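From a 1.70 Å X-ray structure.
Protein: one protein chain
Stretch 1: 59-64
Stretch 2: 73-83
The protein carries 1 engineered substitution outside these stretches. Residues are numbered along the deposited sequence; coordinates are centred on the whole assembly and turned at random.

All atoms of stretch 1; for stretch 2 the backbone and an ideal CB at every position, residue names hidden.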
ATOM      1  N   ILE A  59      -6.022   6.652   0.305  1.00 18.27           N
ATOM      2  CA  ILE A  59      -7.328   7.214   0.706  1.00 18.46           C
ATOM      3  C   ILE A  59      -7.726   8.341  -0.226  1.00 19.22           C
ATOM      4  O   ILE A  59      -6.946   9.321  -0.474  1.00 22.23           O
ATOM      5  CB  ILE A  59      -7.265   7.650   2.155  1.00 20.52           C
ATOM      6  CG1 ILE A  59      -7.247   6.368   3.007  1.00 24.50           C
ATOM      7  CG2 ILE A  59      -8.520   8.522   2.481  1.00 23.38           C
ATOM      8  CD1 ILE A  59      -7.304   6.553   4.476  1.00 27.13           C
ATOM      9  N   GLY A  60      -8.931   8.236  -0.798  1.00 18.41           N
ATOM     10  CA  GLY A  60      -9.550   9.262  -1.628  1.00 20.66           C
ATOM     11  C   GLY A  60     -10.143  10.413  -0.830  1.00 22.88           C
ATOM     12  O   GLY A  60      -9.810  11.572  -1.015  1.00 23.27           O
ATOM     13  N   GLU A  61     -11.019  10.070   0.107  1.00 17.11           N
ATOM     14  CA  GLU A  61     -11.719  11.045   0.945  1.00 17.15           C
ATOM     15  C   GLU A  61     -12.123  10.398   2.263  1.00 17.09           C
ATOM     16  O   GLU A  61     -12.354   9.208   2.284  1.00 17.17           O
ATOM     17  CB  GLU A  61     -12.979  11.433   0.271  1.00 15.81           C
ATOM     18  CG  GLU A  61     -13.713  12.626   0.934  1.00 18.79           C
ATOM     19  CD  GLU A  61     -15.019  13.036   0.219  1.00 21.24           C
ATOM     20  OE1 GLU A  61     -15.439  12.434  -0.785  1.00 23.55           O
ATOM     21  OE2 GLU A  61     -15.698  13.925   0.750  1.00 21.79           O
ATOM     22  N   ILE A  62     -12.080  11.179   3.339  1.00 16.47           N
ATOM     23  CA  ILE A  62     -12.635  10.755   4.613  1.00 15.32           C
ATOM     24  C   ILE A  62     -13.703  11.785   4.927  1.00 16.90           C
ATOM     25  O   ILE A  62     -13.476  13.021   4.815  1.00 18.60           O
ATOM     26  CB  ILE A  62     -11.604  10.680   5.732  1.00 17.07           C
ATOM     27  CG1 ILE A  62     -10.388   9.836   5.324  1.00 17.30           C
ATOM     28  CG2 ILE A  62     -12.310  10.170   6.999  1.00 17.16           C
ATOM     29  CD1 ILE A  62      -9.279   9.769   6.386  1.00 18.32           C
ATOM     30  N   ARG A  63     -14.896  11.330   5.449  1.00 15.54           N
ATOM     31  CA  ARG A  63     -15.915  12.227   6.007  1.00 18.28           C
ATOM     32  C   ARG A  63     -16.176  11.775   7.455  1.00 17.68           C
ATOM     33  O   ARG A  63     -16.082  10.602   7.785  1.00 17.19           O
ATOM     34  CB  ARG A  63     -17.198  12.170   5.273  1.00 17.45           C
ATOM     35  CG  ARG A  63     -17.052  12.430   3.747  1.00 16.65           C
ATOM     36  CD  ARG A  63     -18.310  12.264   2.938  1.00 17.41           C
ATOM     37  NE  ARG A  63     -18.020  12.435   1.514  1.00 19.12           N
ATOM     38  CZ  ARG A  63     -18.778  11.956   0.531  1.00 19.69           C
ATOM     39  NH1 ARG A  63     -19.985  11.383   0.798  1.00 22.59           N
ATOM     40  NH2 ARG A  63     -18.356  12.093  -0.730  1.00 22.26           N
ATOM     41  N   PHE A  64     -16.495  12.732   8.300  1.00 17.95           N
ATOM     42  CA  PHE A  64     -17.061  12.485   9.622  1.00 17.75           C
ATOM     43  C   PHE A  64     -18.512  12.965   9.636  1.00 18.52           C
ATOM     44  O   PHE A  64     -18.843  14.049   9.228  1.00 18.37           O
ATOM     45  CB  PHE A  64     -16.247  13.143  10.744  1.00 19.86           C
ATOM     46  CG  PHE A  64     -16.844  12.901  12.125  1.00 19.41           C
ATOM     47  CD1 PHE A  64     -16.692  11.712  12.747  1.00 23.64           C
ATOM     48  CD2 PHE A  64     -17.710  13.889  12.701  1.00 24.43           C
ATOM     49  CE1 PHE A  64     -17.332  11.434  13.985  1.00 23.79           C
ATOM     50  CE2 PHE A  64     -18.359  13.582  13.919  1.00 30.08           C
ATOM     51  CZ  PHE A  64     -18.115  12.387  14.546  1.00 26.66           C
ATOM     52  N   UNK A  73     -17.661  17.073   8.403  1.00 21.52           N
ATOM     53  CA  UNK A  73     -16.334  17.419   7.895  1.00 20.61           C
ATOM     54  C   UNK A  73     -16.004  16.457   6.766  1.00 20.79           C
ATOM     55  O   UNK A  73     -16.402  15.307   6.784  1.00 19.27           O
ATOM     56  CB  UNK A  73     -15.275  17.362   8.998  1.00 20.61           C
ATOM     57  N   UNK A  74     -15.195  16.991   5.848  1.00 21.76           N
ATOM     58  CA  UNK A  74     -14.609  16.237   4.763  1.00 21.02           C
ATOM     59  C   UNK A  74     -13.171  16.676   4.542  1.00 23.67           C
ATOM     60  O   UNK A  74     -12.792  17.833   4.806  1.00 24.65           O
ATOM     61  CB  UNK A  74     -15.429  16.405   3.483  1.00 21.02           C
ATOM     62  N   UNK A  75     -12.376  15.754   4.013  1.00 23.18           N
ATOM     63  CA  UNK A  75     -10.999  16.034   3.592  1.00 22.59           C
ATOM     64  C   UNK A  75     -10.870  16.534   2.147  1.00 24.13           C
ATOM     65  O   UNK A  75      -9.763  17.009   1.777  1.00 25.80           O
ATOM     66  CB  UNK A  75     -10.156  14.768   3.757  1.00 22.59           C
ATOM     67  N   UNK A  76     -11.958  16.530   1.407  1.00 22.94           N
ATOM     68  CA  UNK A  76     -11.986  16.920  -0.003  1.00 27.67           C
ATOM     69  C   UNK A  76     -12.611  18.294  -0.189  1.00 31.88           C
ATOM     70  O   UNK A  76     -13.835  18.518  -0.023  1.00 30.11           O
ATOM     71  CB  UNK A  76     -12.754  15.884  -0.826  1.00 27.67           C
ATOM     72  N   UNK A  77     -11.728  19.259  -0.465  1.00 35.95           N
ATOM     73  CA  UNK A  77     -12.143  20.682  -0.596  1.00 38.69           C
ATOM     74  C   UNK A  77     -13.267  20.875  -1.633  1.00 33.63           C
ATOM     75  O   UNK A  77     -14.213  21.636  -1.426  1.00 32.27           O
ATOM     76  CB  UNK A  77     -10.940  21.541  -0.991  1.00 38.69           C
ATOM     77  N   UNK A  78     -13.242  20.119  -2.732  1.00 31.64           N
ATOM     78  CA  UNK A  78     -14.270  20.185  -3.766  1.00 37.05           C
ATOM     79  C   UNK A  78     -15.632  19.672  -3.316  1.00 34.28           C
ATOM     80  O   UNK A  78     -16.588  19.893  -4.002  1.00 35.89           O
ATOM     81  CB  UNK A  78     -13.813  19.388  -4.990  1.00 37.05           C
ATOM     82  N   UNK A  79     -15.716  19.032  -2.126  1.00 29.34           N
ATOM     83  CA  UNK A  79     -16.947  18.561  -1.546  1.00 28.16           C
ATOM     84  C   UNK A  79     -17.362  19.353  -0.325  1.00 28.51           C
ATOM     85  O   UNK A  79     -18.264  18.932   0.430  1.00 27.96           O
ATOM     86  CB  UNK A  79     -16.815  17.081  -1.183  1.00 28.16           C
ATOM     87  N   UNK A  80     -16.784  20.555  -0.150  1.00 33.67           N
ATOM     88  CA  UNK A  80     -17.226  21.414   0.941  1.00 36.22           C
ATOM     89  C   UNK A  80     -18.748  21.731   0.928  1.00 28.67           C
ATOM     90  O   UNK A  80     -19.339  21.974   2.023  1.00 28.75           O
ATOM     91  CB  UNK A  80     -16.434  22.722   0.887  1.00 36.22           C
ATOM     92  N   UNK A  81     -19.410  21.694  -0.230  1.00 29.97           N
ATOM     93  CA  UNK A  81     -20.861  21.838  -0.248  1.00 33.93           C
ATOM     94  C   UNK A  81     -21.665  20.737   0.521  1.00 33.78           C
ATOM     95  O   UNK A  81     -22.803  20.970   0.934  1.00 31.37           O
ATOM     96  CB  UNK A  81     -21.315  21.857  -1.709  1.00 33.93           C
ATOM     97  N   UNK A  82     -21.069  19.539   0.731  1.00 27.27           N
ATOM     98  CA  UNK A  82     -21.744  18.504   1.493  1.00 26.29           C
ATOM     99  C   UNK A  82     -21.875  18.824   2.962  1.00 23.67           C
ATOM    100  O   UNK A  82     -22.723  18.210   3.629  1.00 26.42           O
ATOM    101  CB  UNK A  82     -21.002  17.176   1.331  1.00 26.29           C
ATOM    102  N   UNK A  83     -21.006  19.679   3.515  1.00 24.44           N
ATOM    103  CA  UNK A  83     -21.006  19.951   4.966  1.00 24.76           C
ATOM    104  C   UNK A  83     -22.413  20.437   5.363  1.00 25.13           C
ATOM    105  O   UNK A  83     -23.021  21.282   4.663  1.00 26.66           O
ATOM    106  CB  UNK A  83     -19.943  20.988   5.336  1.00 24.76           C
TER

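Position 73 continues a strand antiparallel to stretch 1 and pairs with Phe-64, its CB on the same face of the sheet as that side chain. The ideal CB lies 4.7 Å from Phe-64 CB, but the phenylalanine ring leads away, so stretch 1 alone would admit several nonpolar or beta-branched residues. The residue is Ala-73, whose contribution is largely backbone: Phe-64 N donates to Ala-73 O (3.0 Å), and Ala-73 N returns a weak bond to Phe-64 O (3.3 Å).

Position 74, extended at -140/153, opposes Arg-63 in a non-hydrogen-bonded pair, on the face that carries the arginine. Its ideal CB is 3.7 Å from Glu-61 OE2, an acceptor that calls for a short donor; serine or threonine would fit, and the strand favours beta branching. It is Thr-74, chi1 t, with OG1 donating to Glu-61 OE2 (2.6 Å).

At 75 the backbone leaves the strand (-88/-7), although its N still donates to Ile-62 O (3.1 Å). CB points toward stretch 1, where Ile-62 N offers a donor; a short side chain with an acceptor, such as serine, threonine, aspartate or asparagine, would suit. Thr-75, chi1 p, accepts from Ile-62 N through OG1 (3.0 Å, 170°), in effect prolonging the strand pairing by a side chain, while CG2 packs against Ile-62 CB (4.0 Å). A water links OG1 to Gly-60 O.

At 76 the ideal CB points toward stretch 1 and lies 3.8 Å from Glu-61 CD, with Gly-60 O farther along. A long chain with a terminal donor could pack on the first and reach the second; lysine, arginine or glutamine are plausible. Lys-76 does so: CB lies 3.8 Å from Glu-61 CG, and NZ makes a weak hydrogen bond to Gly-60 O (3.3 Å), supplemented by a water that donates to Gly-60 O and accepts a weak hydrogen bond from NZ. Its N donates to Thr-74 OG1 (3.0 Å).

Positions 77 and 78 meet nothing of stretch 1, which sets no preference; they are Gln-77 and Ser-78.

Position 79 points toward the Glu-61 carboxylate, its ideal CB 3.9 Å from OE2, with Arg-63 NH2 nearby. A short donor such as asparagine or serine would answer the acceptor. Asn-79 ND2 donates to Glu-61 OE2 (3.0 Å), joining a carboxylate already salt-bridged by Arg-63 NE to OE2 (2.9 Å).

Positions 80, 81 and 83 are out of reach: Arg-80, Ser-81 and Ile-83.

At 82 CB points toward stretch 1, but only a longer side chain would arrive, meeting the flat arginine head; leucine, methionine or an aromatic could cover it. Leu-82 lays CD1 over one guanidinium face, 3.6 Å from Arg-63 CZ.

Stretch 2, residues 73-83: ATTKQSNRSLI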
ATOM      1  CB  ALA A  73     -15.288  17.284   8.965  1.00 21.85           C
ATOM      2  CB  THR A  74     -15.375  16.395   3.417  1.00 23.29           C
ATOM      3  OG1 THR A  74     -14.682  15.671   2.385  1.00 24.48           O
ATOM      4  CG2 THR A  74     -15.553  17.848   2.956  1.00 24.95           C
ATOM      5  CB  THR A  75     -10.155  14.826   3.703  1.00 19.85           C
ATOM      6  OG1 THR A  75     -10.633  13.782   2.826  1.00 18.78           O
ATOM      7  CG2 THR A  75     -10.172  14.327   5.120  1.00 23.32           C
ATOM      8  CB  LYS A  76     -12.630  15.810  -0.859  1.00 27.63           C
ATOM      9  CG  LYS A  76     -12.656  16.114  -2.335  1.00 36.46           C
ATOM     10  CD  LYS A  76     -12.981  14.911  -3.246  1.00 39.58           C
ATOM     11  CE  LYS A  76     -12.165  13.653  -3.081  1.00 44.38           C
ATOM     12  NZ  LYS A  76     -10.713  13.620  -3.495  1.00 52.32           N
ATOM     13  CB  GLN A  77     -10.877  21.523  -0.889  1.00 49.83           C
ATOM     14  CG  GLN A  77     -11.099  23.006  -1.117  1.00 56.64           C
ATOM     15  CD  GLN A  77     -10.422  23.480  -2.405  1.00 72.46           C
ATOM     16  OE1 GLN A  77     -10.982  23.360  -3.509  1.00 80.44           O
ATOM     17  NE2 GLN A  77      -9.203  24.004  -2.273  1.00 72.45           N
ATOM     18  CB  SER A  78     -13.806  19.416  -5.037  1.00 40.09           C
ATOM     19  OG  SER A  78     -13.623  17.991  -4.814  1.00 43.30           O
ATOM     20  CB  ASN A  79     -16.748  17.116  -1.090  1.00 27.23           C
ATOM     21  CG  ASN A  79     -16.962  16.138  -2.203  1.00 35.49           C
ATOM     22  OD1 ASN A  79     -17.487  16.481  -3.273  1.00 32.64           O
ATOM     23  ND2 ASN A  79     -16.504  14.920  -1.985  1.00 28.26           N
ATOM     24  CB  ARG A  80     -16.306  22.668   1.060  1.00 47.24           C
ATOM     25  CG  ARG A  80     -16.928  24.002   0.634  1.00 60.41           C
ATOM     26  CD  ARG A  80     -15.887  25.144   0.583  1.00 73.98           C
ATOM     27  NE  ARG A  80     -14.848  24.882  -0.431  1.00 82.18           N
ATOM     28  CZ  ARG A  80     -15.033  24.922  -1.757  1.00 79.93           C
ATOM     29  NH1 ARG A  80     -16.218  25.238  -2.273  1.00 79.53           N
ATOM     30  NH2 ARG A  80     -14.024  24.646  -2.581  1.00 77.94           N
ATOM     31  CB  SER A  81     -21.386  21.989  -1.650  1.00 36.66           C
ATOM     32  OG  SER A  81     -21.185  20.845  -2.443  1.00 37.09           O
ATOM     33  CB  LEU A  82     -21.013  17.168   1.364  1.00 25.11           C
ATOM     34  CG  LEU A  82     -20.845  16.585  -0.053  1.00 29.35           C
ATOM     35  CD1 LEU A  82     -20.104  15.279   0.066  1.00 30.49           C
ATOM     36  CD2 LEU A  82     -22.212  16.443  -0.727  1.00 34.56           C
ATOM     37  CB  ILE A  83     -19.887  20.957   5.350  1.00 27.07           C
ATOM     38  CG1 ILE A  83     -18.513  20.340   5.031  1.00 35.26           C
ATOM     39  CG2 ILE A  83     -19.980  21.378   6.808  1.00 29.25           C
ATOM     40  CD1 ILE A  83     -17.455  21.386   4.832  1.00 40.79           C
TER
HETATM   41  O   HOH W   1      -9.698  13.914   0.463  1.00 26.52           O
HETATM   42  O   HOH W   2      -8.077  12.628  -3.199  1.00 47.92           O
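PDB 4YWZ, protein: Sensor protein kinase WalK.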